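Local coordinates for exopolyphosphatase-related protein (Archaeoglobus fulgidus, PDB 3LLV) that probably binds NAD(P) through this N-terminal Rossmann-type TrkA-N domain, in a longer exopolyphosphatase-related protein to which nucleic acid binding is tentatively assigned, at residues A55-E60 against D81-K86. Residues are numbered along the deposited sequence; the frame is centred on the assembly and turned at random.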
loop_
_atom_site.group_PDB
_atom_site.type_symbol
_atom_site.label_atom_id
_atom_site.label_comp_id
_atom_site.label_asym_id
_atom_site.label_seq_id
_atom_site.Cartn_x
_atom_site.Cartn_y
_atom_site.Cartn_z
ATOM N N ALA A 55 2.313 -13.207 -1.231
ATOM C CA ALA A 55 2.564 -13.282 0.195
ATOM C C ALA A 55 1.310 -12.875 0.954
ATOM O O ALA A 55 0.473 -12.138 0.430
ATOM C CB ALA A 55 3.706 -12.356 0.574
ATOM N N ASP A 56 1.184 -13.385 2.175
ATOM C CA ASP A 56 0.139 -12.944 3.086
ATOM C C ASP A 56 0.672 -11.732 3.846
ATOM O O ASP A 56 1.574 -11.892 4.657
ATOM C CB ASP A 56 -0.211 -14.082 4.044
ATOM C CG ASP A 56 -1.297 -13.698 5.057
ATOM O OD1 ASP A 56 -1.656 -12.510 5.178
ATOM O OD2 ASP A 56 -1.797 -14.619 5.742
ATOM N N PRO A 57 0.121 -10.512 3.595
ATOM C CA PRO A 57 0.682 -9.308 4.206
ATOM C C PRO A 57 0.355 -9.132 5.699
ATOM O O PRO A 57 0.684 -8.103 6.300
ATOM C CB PRO A 57 0.097 -8.166 3.353
ATOM C CG PRO A 57 -1.229 -8.691 2.910
ATOM C CD PRO A 57 -1.004 -10.191 2.686
ATOM N N THR A 58 -0.278 -10.143 6.295
ATOM C CA THR A 58 -0.393 -10.178 7.753
ATOM C C THR A 58 0.652 -11.135 8.359
ATOM O O THR A 58 0.732 -11.307 9.564
ATOM C CB THR A 58 -1.838 -10.511 8.221
ATOM O OG1 THR A 58 -2.123 -11.889 7.975
ATOM C CG2 THR A 58 -2.851 -9.664 7.509
ATOM N N ASP A 59 1.505 -11.693 7.512
ATOM C CA ASP A 59 2.537 -12.630 7.931
ATOM C C ASP A 59 3.796 -11.854 8.341
ATOM O O ASP A 59 4.493 -11.323 7.501
ATOM C CB ASP A 59 2.757 -13.641 6.770
ATOM C CG ASP A 59 3.947 -14.584 6.963
ATOM O OD1 ASP A 59 4.566 -14.627 8.052
ATOM O OD2 ASP A 59 4.249 -15.324 5.991
ATOM N N GLU A 60 4.057 -11.774 9.647
ATOM C CA GLU A 60 5.247 -11.080 10.147
ATOM C C GLU A 60 6.553 -11.635 9.575
ATOM O O GLU A 60 7.506 -10.885 9.356
ATOM C CB GLU A 60 5.295 -11.126 11.677
ATOM C CG GLU A 60 4.261 -10.242 12.329
ATOM C CD GLU A 60 4.319 -10.285 13.846
ATOM O OE1 GLU A 60 5.424 -10.411 14.420
ATOM O OE2 GLU A 60 3.248 -10.141 14.475
ATOM N N ASP A 81 -10.810 -2.281 5.163
ATOM C CA ASP A 81 -10.270 -1.651 6.384
ATOM C C ASP A 81 -9.778 -2.664 7.405
ATOM O O ASP A 81 -8.678 -2.527 7.943
ATOM C CB ASP A 81 -11.301 -0.723 7.047
ATOM C CG ASP A 81 -11.519 0.567 6.280
ATOM O OD1 ASP A 81 -10.734 0.843 5.345
ATOM O OD2 ASP A 81 -12.478 1.330 6.609
ATOM N N GLU A 82 -10.576 -3.685 7.686
ATOM C CA GLU A 82 -10.187 -4.606 8.758
ATOM C C GLU A 82 -8.905 -5.351 8.395
ATOM O O GLU A 82 -8.020 -5.513 9.242
ATOM C CB GLU A 82 -11.332 -5.538 9.143
ATOM C CG GLU A 82 -12.463 -4.795 9.920
ATOM C CD GLU A 82 -11.939 -3.922 11.080
ATOM O OE1 GLU A 82 -11.156 -4.433 11.927
ATOM O OE2 GLU A 82 -12.324 -2.724 11.154
ATOM N N PHE A 83 -8.783 -5.716 7.124
ATOM C CA PHE A 83 -7.581 -6.363 6.629
ATOM C C PHE A 83 -6.373 -5.445 6.664
ATOM O O PHE A 83 -5.279 -5.856 7.092
ATOM C CB PHE A 83 -7.791 -6.951 5.217
ATOM C CG PHE A 83 -6.778 -7.992 4.837
ATOM C CD1 PHE A 83 -6.570 -9.115 5.646
ATOM C CD2 PHE A 83 -6.054 -7.878 3.653
ATOM C CE1 PHE A 83 -5.638 -10.078 5.290
ATOM C CE2 PHE A 83 -5.114 -8.853 3.287
ATOM C CZ PHE A 83 -4.910 -9.944 4.105
ATOM N N ASN A 84 -6.570 -4.187 6.266
ATOM C CA ASN A 84 -5.482 -3.211 6.270
ATOM C C ASN A 84 -4.952 -2.963 7.689
ATOM O O ASN A 84 -3.765 -2.749 7.875
ATOM C CB ASN A 84 -5.945 -1.882 5.642
ATOM C CG ASN A 84 -6.050 -1.955 4.131
ATOM O OD1 ASN A 84 -5.829 -3.004 3.516
ATOM N ND2 ASN A 84 -6.418 -0.833 3.523
ATOM N N LEU A 85 -5.834 -3.022 8.688
ATOM C CA LEU A 85 -5.411 -2.781 10.062
ATOM C C LEU A 85 -4.538 -3.952 10.509
ATOM O O LEU A 85 -3.488 -3.761 11.144
ATOM C CB LEU A 85 -6.632 -2.570 10.985
ATOM C CG LEU A 85 -6.322 -2.174 12.415
ATOM C CD1 LEU A 85 -5.649 -0.780 12.454
ATOM C CD2 LEU A 85 -7.602 -2.124 13.224
ATOM N N LYS A 86 -4.955 -5.166 10.136
ATOM C CA LYS A 86 -4.170 -6.359 10.436
ATOM C C LYS A 86 -2.804 -6.300 9.767
ATOM O O LYS A 86 -1.783 -6.677 10.386
ATOM C CB LYS A 86 -4.931 -7.606 10.016
ATOM C CG LYS A 86 -6.025 -7.995 10.979
ATOM C CD LYS A 86 -6.781 -9.199 10.431
ATOM C CE LYS A 86 -7.509 -9.955 11.529
ATOM N NZ LYS A 86 -8.473 -9.091 12.265
#
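Phe-83 and Lys-86, on the first turns of helix 81-94, meet Pro-57 and Thr-58 in a Rossmann fold of the TrkA-N family; the loop holding this proline and threonine joins strand 51-54, at one border of the parallel sheet, to helix 60-65. Asp-81 faces the other way and accepts from the backbone N atoms of Ser-104 and Ser-105, while Glu-82 forms a salt bridge with Lys-108. Phe-83 reaches the loop first; its CG stands anti to the backbone N (chi1 -161°), and the ring is large and flat enough to bridge two loop residues. CE2 lies 3.9 Å from CG of Pro-57, whose compact, apolar side chain crosses that of Phe-83 at about a right angle. On CE1 the ring is met by CG2 of Thr-58, at 3.6 Å. Asn-84 is buried, and its ND2 donates to O of Gly-78 and O of Arg-102, fitting for an amide with two N-H bonds. One turn beyond Phe-83, Lys-86 lays CB 3.9 Å from the same threonine methyl, and the rest of its chain leads away from the loop, as suits a charged residue at an exposed place. Threonine suits its place through two branches: the methyl packs on the helix, while the hydroxyl turns back to Asp-56. An alanine here would probably open a gap beside Phe-83 and Lys-86 and leave the Asp-56 carboxylate with one grip fewer. In this Asx turn within a type I beta turn, OD1 of Asp-56 accepts from N of Thr-58 at 3.0 Å and from OG1 of Thr-58 at 2.9 Å, both from one face of its plane.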